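Local structure of monovalent Na+/H+ antiporter subunit F (Dietzia sp. DQ12-45-1b, 7D3U) at the interface of chains B and A. The protein forms a small membrane subunit of the Mrp complex, a bacterial sodium/proton antiporter that exchanges Na+ for protons across the cell membrane. Numbering follows the deposited sequence. Chains: chain A, Monovalent Na+/H+ antiporter subunit F; chain B, Monovalent Na+/H+ antiporter subunit A.

The interface of chains B and A. Residues chain B 611, 615, 628, 631; chain A 19, 22-23, 35, 38-39, 42.
The carboxamide nitrogen ND2 of B:Asn628 meets two atoms of A:Met22, the thioether SD at 2.8 Å and CG behind it, but no nitrogen or oxygen among the subunit F residues of this patch comes within bonding distance of it. The N-to-S distance is shorter than ordinary contact and, at 3.0 Å resolution, shows only that the two groups touch; no hydrogen bond is assigned. This is a transmembrane helix-helix interface of the Mrp antiporter, in which helix 2-23 of the MrpF-family subunit packs against helices 603-617 and 622-642 of subunit A, and helix 30-52 against helix 622-642. A:Met22 extends with CG anti to the backbone N (chi1 167°) and bends only at chi3 (-75°), so that its sulfur meets the amide tip to tip and CE turns towards B:Ile631.

B:Ile631 is the main apolar knob. Its CG1 branch lies beside the backbone N (chi1 -78°) and carries CD1 outward to within 3.5 Å of A:Met22 SD, again tip to tip, while the A:Leu38 chain crosses it obliquely. The two phenylalanines approach at about right angles: A:Phe39 brings CE1 to 3.7 Å from CG1 of B:Ile631, with the backbone N of B:Ile631 in plane at the ring edge, and A:Phe42 sets CE2 3.9 Å from B:Ile631 CG2. The carbonyl O of A:Ala35 lies over the rim of one A:Phe39 face. Along helix 603-617, the B:Ala615 methyl rests 3.6 Å from A:Ile23 CG1, and B:Val611 turns CG1 onto A:Ser19, whose CB is 3.7 Å away.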
loop_
_atom_site.group_PDB
_atom_site.type_symbol
_atom_site.label_atom_id
_atom_site.label_comp_id
_atom_site.label_asym_id
_atom_site.label_seq_id
_atom_site.Cartn_x
_atom_site.Cartn_y
_atom_site.Cartn_z
ATOM N N VAL B 611 33.998 14.039 -1.409
ATOM C CA VAL B 611 34.058 15.360 -0.798
ATOM C C VAL B 611 32.717 16.071 -0.926
ATOM O O VAL B 611 32.236 16.689 0.031
ATOM C CB VAL B 611 35.205 16.174 -1.423
ATOM C CG1 VAL B 611 34.931 17.649 -1.314
ATOM C CG2 VAL B 611 36.519 15.831 -0.748
ATOM N N ALA B 615 30.401 17.128 2.236
ATOM C CA ALA B 615 30.006 18.520 2.402
ATOM C C ALA B 615 28.494 18.675 2.389
ATOM O O ALA B 615 27.964 19.617 2.986
ATOM C CB ALA B 615 30.638 19.379 1.310
ATOM N N ASN B 628 26.178 21.791 -2.787
ATOM C CA ASN B 628 26.773 20.462 -2.796
ATOM C C ASN B 628 25.951 19.483 -3.623
ATOM O O ASN B 628 26.504 18.527 -4.168
ATOM C CB ASN B 628 26.938 19.955 -1.368
ATOM C CG ASN B 628 28.056 20.658 -0.635
ATOM O OD1 ASN B 628 27.908 21.047 0.522
ATOM N ND2 ASN B 628 29.186 20.830 -1.309
ATOM N N ILE B 631 27.136 20.097 -7.010
ATOM C CA ILE B 631 28.485 19.559 -7.156
ATOM C C ILE B 631 28.451 18.044 -7.298
ATOM O O ILE B 631 29.193 17.466 -8.099
ATOM C CB ILE B 631 29.358 20.000 -5.973
ATOM C CG1 ILE B 631 29.803 21.444 -6.174
ATOM C CG2 ILE B 631 30.564 19.088 -5.817
ATOM C CD1 ILE B 631 30.599 21.964 -5.038
ATOM N N SER A 19 36.480 23.345 -2.407
ATOM C CA SER A 19 35.414 22.696 -1.654
ATOM C C SER A 19 35.646 22.806 -0.155
ATOM O O SER A 19 34.682 22.847 0.617
ATOM C CB SER A 19 35.285 21.232 -2.061
ATOM O OG SER A 19 34.174 20.642 -1.413
ATOM N N MET A 22 34.181 25.908 0.493
ATOM C CA MET A 22 32.739 25.680 0.530
ATOM C C MET A 22 32.283 25.211 1.905
ATOM O O MET A 22 31.250 25.662 2.414
ATOM C CB MET A 22 32.346 24.649 -0.523
ATOM C CG MET A 22 30.942 24.118 -0.341
ATOM S SD MET A 22 30.349 23.273 -1.804
ATOM C CE MET A 22 30.017 24.683 -2.840
ATOM N N ILE A 23 33.037 24.301 2.518
ATOM C CA ILE A 23 32.618 23.724 3.791
ATOM C C ILE A 23 32.736 24.753 4.908
ATOM O O ILE A 23 31.772 25.021 5.634
ATOM C CB ILE A 23 33.441 22.461 4.100
ATOM C CG1 ILE A 23 33.074 21.341 3.128
ATOM C CG2 ILE A 23 33.223 22.020 5.533
ATOM C CD1 ILE A 23 33.878 20.083 3.319
ATOM N N ALA A 35 31.029 27.100 -5.174
ATOM C CA ALA A 35 30.267 26.244 -6.077
ATOM C C ALA A 35 30.489 26.642 -7.528
ATOM O O ALA A 35 30.599 25.780 -8.403
ATOM C CB ALA A 35 28.780 26.306 -5.734
ATOM N N LEU A 38 33.873 25.535 -8.575
ATOM C CA LEU A 38 33.905 24.084 -8.689
ATOM C C LEU A 38 33.172 23.602 -9.932
ATOM O O LEU A 38 33.584 22.618 -10.547
ATOM C CB LEU A 38 33.324 23.450 -7.429
ATOM C CG LEU A 38 34.175 23.740 -6.198
ATOM C CD1 LEU A 38 33.520 23.235 -4.935
ATOM C CD2 LEU A 38 35.524 23.089 -6.380
ATOM N N PHE A 39 32.089 24.273 -10.323
ATOM C CA PHE A 39 31.439 23.922 -11.582
ATOM C C PHE A 39 32.385 24.142 -12.752
ATOM O O PHE A 39 32.466 23.312 -13.668
ATOM C CB PHE A 39 30.161 24.739 -11.773
ATOM C CG PHE A 39 29.135 24.525 -10.701
ATOM C CD1 PHE A 39 29.057 23.323 -10.024
ATOM C CD2 PHE A 39 28.244 25.532 -10.372
ATOM C CE1 PHE A 39 28.113 23.129 -9.037
ATOM C CE2 PHE A 39 27.301 25.343 -9.384
ATOM C CZ PHE A 39 27.234 24.141 -8.717
ATOM N N PHE A 42 34.903 21.474 -12.774
ATOM C CA PHE A 42 34.331 20.225 -13.258
ATOM C C PHE A 42 34.215 20.215 -14.773
ATOM O O PHE A 42 34.390 19.166 -15.396
ATOM C CB PHE A 42 32.964 19.983 -12.622
ATOM C CG PHE A 42 33.022 19.182 -11.356
ATOM C CD1 PHE A 42 33.375 17.849 -11.386
ATOM C CD2 PHE A 42 32.715 19.760 -10.139
ATOM C CE1 PHE A 42 33.428 17.109 -10.225
ATOM C CE2 PHE A 42 32.768 19.026 -8.977
ATOM C CZ PHE A 42 33.124 17.699 -9.019
#